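PDB 6HFZ: GDSL-like protein from Roseburia intestinalis L1-82, which removes acetyl groups from acetylated beta-mannans as a two-domain esterase of the SGNH-hydrolase type. Local coordinates for residues E119-L124 with V137-N142. Sequence-based numbering, arbitrary orientation.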
ATOM      1  N   GLU A 119       7.160  -2.848  10.844  1.00 20.47           N
ATOM      2  CA  GLU A 119       6.447  -1.960  11.760  1.00 21.33           C
ATOM      3  C   GLU A 119       5.274  -1.253  11.062  1.00 19.84           C
ATOM      4  O   GLU A 119       4.170  -1.215  11.605  1.00 20.65           O
ATOM      5  CB  GLU A 119       7.431  -0.964  12.381  1.00 22.35           C
ATOM      6  CG  GLU A 119       6.817  -0.178  13.526  1.00 24.47           C
ATOM      7  CD  GLU A 119       7.741   0.786  14.265  1.00 26.76           C
ATOM      8  OE1 GLU A 119       8.950   0.860  13.936  1.00 30.88           O
ATOM      9  OE2 GLU A 119       7.257   1.495  15.144  1.00 29.38           O
ATOM     10  N   THR A 120       5.503  -0.734   9.852  1.00 19.45           N
ATOM     11  CA  THR A 120       4.417  -0.073   9.117  1.00 20.66           C
ATOM     12  C   THR A 120       3.316  -1.089   8.769  1.00 19.25           C
ATOM     13  O   THR A 120       2.121  -0.786   8.880  1.00 19.15           O
ATOM     14  CB  THR A 120       4.894   0.743   7.913  1.00 18.25           C
ATOM     15  OG1 THR A 120       5.445  -0.166   6.947  1.00 17.13           O
ATOM     16  CG2 THR A 120       5.951   1.772   8.259  1.00 20.95           C
ATOM     17  N   TYR A 121       3.679  -2.272   8.263  1.00 17.99           N
ATOM     18  CA  TYR A 121       2.685  -3.317   7.958  1.00 20.11           C
ATOM     19  C   TYR A 121       1.899  -3.753   9.201  1.00 20.59           C
ATOM     20  O   TYR A 121       0.693  -3.984   9.112  1.00 19.78           O
ATOM     21  CB  TYR A 121       3.423  -4.482   7.330  1.00 21.65           C
ATOM     22  CG  TYR A 121       2.645  -5.527   6.599  1.00 19.94           C
ATOM     23  CD1 TYR A 121       2.359  -5.358   5.258  1.00 18.95           C
ATOM     24  CD2 TYR A 121       2.400  -6.764   7.188  1.00 20.29           C
ATOM     25  CE1 TYR A 121       1.791  -6.371   4.522  1.00 19.55           C
ATOM     26  CE2 TYR A 121       1.822  -7.784   6.463  1.00 18.99           C
ATOM     27  CZ  TYR A 121       1.518  -7.581   5.125  1.00 19.94           C
ATOM     28  OH  TYR A 121       1.017  -8.593   4.348  1.00 21.26           O
ATOM     29  N   GLU A 122       2.571  -3.850  10.365  1.00 20.60           N
ATOM     30  CA  GLU A 122       1.862  -4.186  11.589  1.00 20.61           C
ATOM     31  C   GLU A 122       0.795  -3.114  11.906  1.00 20.40           C
ATOM     32  O   GLU A 122      -0.354  -3.476  12.235  1.00 19.73           O
ATOM     33  CB  GLU A 122       2.793  -4.380  12.789  1.00 21.53           C
ATOM     34  CG  GLU A 122       1.990  -4.727  14.023  1.00 23.41           C
ATOM     35  CD  GLU A 122       2.782  -5.311  15.179  1.00 24.56           C
ATOM     36  OE1 GLU A 122       2.252  -6.262  15.842  1.00 25.21           O
ATOM     37  OE2 GLU A 122       3.906  -4.888  15.370  1.00 26.31           O
ATOM     38  N   GLY A 123       1.157  -1.827  11.800  1.00 19.91           N
ATOM     39  CA  GLY A 123       0.206  -0.742  11.976  1.00 21.51           C
ATOM     40  C   GLY A 123      -0.977  -0.864  11.046  1.00 19.46           C
ATOM     41  O   GLY A 123      -2.109  -0.696  11.468  1.00 20.65           O
ATOM     42  N   LEU A 124      -0.708  -1.172   9.758  1.00 18.74           N
ATOM     43  CA  LEU A 124      -1.782  -1.321   8.782  1.00 19.07           C
ATOM     44  C   LEU A 124      -2.694  -2.488   9.155  1.00 19.45           C
ATOM     45  O   LEU A 124      -3.978  -2.348   9.161  1.00 21.38           O
ATOM     46  CB  LEU A 124      -1.174  -1.531   7.390  1.00 21.17           C
ATOM     47  CG  LEU A 124      -2.209  -1.890   6.322  1.00 18.79           C
ATOM     48  CD1 LEU A 124      -3.235  -0.764   6.110  1.00 20.49           C
ATOM     49  CD2 LEU A 124      -1.519  -2.257   5.003  1.00 19.74           C
ATOM     50  N   VAL A 137      -9.466 -10.736   6.751  1.00 23.84           N
ATOM     51  CA  VAL A 137      -8.233 -10.237   6.138  1.00 22.60           C
ATOM     52  C   VAL A 137      -7.438 -11.435   5.621  1.00 23.68           C
ATOM     53  O   VAL A 137      -7.282 -12.429   6.333  1.00 24.59           O
ATOM     54  CB  VAL A 137      -7.409  -9.433   7.149  1.00 23.33           C
ATOM     55  CG1 VAL A 137      -6.062  -8.980   6.578  1.00 23.84           C
ATOM     56  CG2 VAL A 137      -8.172  -8.233   7.690  1.00 24.66           C
ATOM     57  N   LEU A 138      -6.982 -11.341   4.364  1.00 19.26           N
ATOM     58  CA  LEU A 138      -6.105 -12.323   3.742  1.00 18.30           C
ATOM     59  C   LEU A 138      -4.859 -11.590   3.226  1.00 18.83           C
ATOM     60  O   LEU A 138      -4.994 -10.599   2.450  1.00 19.29           O
ATOM     61  CB  LEU A 138      -6.859 -12.999   2.597  1.00 20.25           C
ATOM     62  CG  LEU A 138      -6.036 -13.889   1.671  1.00 22.01           C
ATOM     63  CD1 LEU A 138      -5.553 -15.087   2.449  1.00 25.55           C
ATOM     64  CD2 LEU A 138      -6.873 -14.295   0.464  1.00 25.48           C
ATOM     65  N   LEU A 139      -3.677 -12.052   3.622  1.00 19.44           N
ATOM     66  CA  LEU A 139      -2.443 -11.432   3.147  1.00 20.93           C
ATOM     67  C   LEU A 139      -2.035 -12.125   1.847  1.00 19.19           C
ATOM     68  O   LEU A 139      -2.141 -13.372   1.712  1.00 19.71           O
ATOM     69  CB  LEU A 139      -1.345 -11.527   4.210  1.00 19.09           C
ATOM     70  CG  LEU A 139      -1.691 -11.005   5.599  1.00 23.36           C
ATOM     71  CD1 LEU A 139      -0.471 -10.973   6.468  1.00 25.24           C
ATOM     72  CD2 LEU A 139      -2.296  -9.613   5.575  1.00 22.50           C
ATOM     73  N   VAL A 140      -1.618 -11.331   0.853  1.00 16.61           N
ATOM     74  CA  VAL A 140      -1.132 -11.915  -0.375  1.00 18.79           C
ATOM     75  C   VAL A 140       0.310 -11.448  -0.615  1.00 19.00           C
ATOM     76  O   VAL A 140       0.622 -10.260  -0.570  1.00 19.34           O
ATOM     77  CB  VAL A 140      -2.053 -11.543  -1.560  1.00 21.25           C
ATOM     78  CG1 VAL A 140      -1.436 -11.907  -2.901  1.00 23.17           C
ATOM     79  CG2 VAL A 140      -3.435 -12.180  -1.434  1.00 22.06           C
ATOM     80  N   HIS A 141       1.213 -12.396  -0.866  1.00 18.42           N
ATOM     81  CA  HIS A 141       2.640 -12.113  -1.068  1.00 17.79           C
ATOM     82  C   HIS A 141       3.042 -12.391  -2.523  1.00 19.84           C
ATOM     83  O   HIS A 141       3.203 -13.557  -2.892  1.00 19.66           O
ATOM     84  CB  HIS A 141       3.514 -12.990  -0.132  1.00 18.97           C
ATOM     85  CG  HIS A 141       3.139 -13.005   1.321  1.00 16.61           C
ATOM     86  ND1 HIS A 141       3.171 -11.861   2.111  1.00 18.80           N
ATOM     87  CD2 HIS A 141       2.696 -13.994   2.129  1.00 18.63           C
ATOM     88  CE1 HIS A 141       2.759 -12.165   3.343  1.00 20.20           C
ATOM     89  NE2 HIS A 141       2.481 -13.446   3.383  1.00 20.00           N
ATOM     90  N   ASN A 142       3.219 -11.330  -3.336  1.00 17.13           N
ATOM     91  CA  ASN A 142       3.776 -11.435  -4.688  1.00 17.93           C
ATOM     92  C   ASN A 142       5.290 -11.628  -4.555  1.00 16.80           C
ATOM     93  O   ASN A 142       5.805 -11.732  -3.410  1.00 20.05           O
ATOM     94  CB  ASN A 142       3.349 -10.235  -5.524  1.00 17.86           C
ATOM     95  CG  ASN A 142       1.945 -10.426  -6.068  1.00 20.14           C
ATOM     96  OD1 ASN A 142       1.694 -11.398  -6.776  1.00 21.56           O
ATOM     97  ND2 ASN A 142       1.014  -9.557  -5.702  1.00 21.61           N
TER
HETATM   98  O   HOH W   1       1.323  -8.356   1.599  1.00 20.26           O
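Y121 is the residue of helix 115-129 that meets L139 and H141 of strand 136-141, and its ring spans the distance between helix and strand, whose nearest CA atoms, those of Y121 and L139, are 10.7 Å apart. The glutamates before and after it, E119 and E122, send their carboxylates elsewhere, to T234 and H338 and to Y162 and T231 respectively. A tyrosine suits the position between them because it is long, flat and polar only at its end. With CG anti to the backbone N (chi1 -164°), its ring extends from the helix toward the strand. L139 comes from the opposite direction and sets CD1 at the ring's edge, near its plane, 3.9 Å from Y121 CE2 and 3.5 Å from Y121 OH; leucine suits because its two methyls lay apolar surface beside ring edge and hydroxyl oxygen, CD2 lying 3.7 Å from Y121 OH. The two elements belong to a beta-alpha-beta unit, strand 102-106, helix 115-129 and strand 136-141, in the parallel part of the sheet of the SGNH-hydrolase fold. I105 of the first strand also touches Y121, and H155 of helix 152-161 stacks on its ring. Y121 OH and a water are hydrogen-bonded at 2.8 Å; the water in turn donates to V140 O at 3.0 Å and so ties helix to strand where no direct bond does. A phenylalanine here would probably keep the ring packing but leave that water without its helix-side partner. H141 brings CE1 obliquely to 4.1 Å from Y121 OH; an imidazole can present this carbon while its ND1 is hydrogen-bonded to S108 OG.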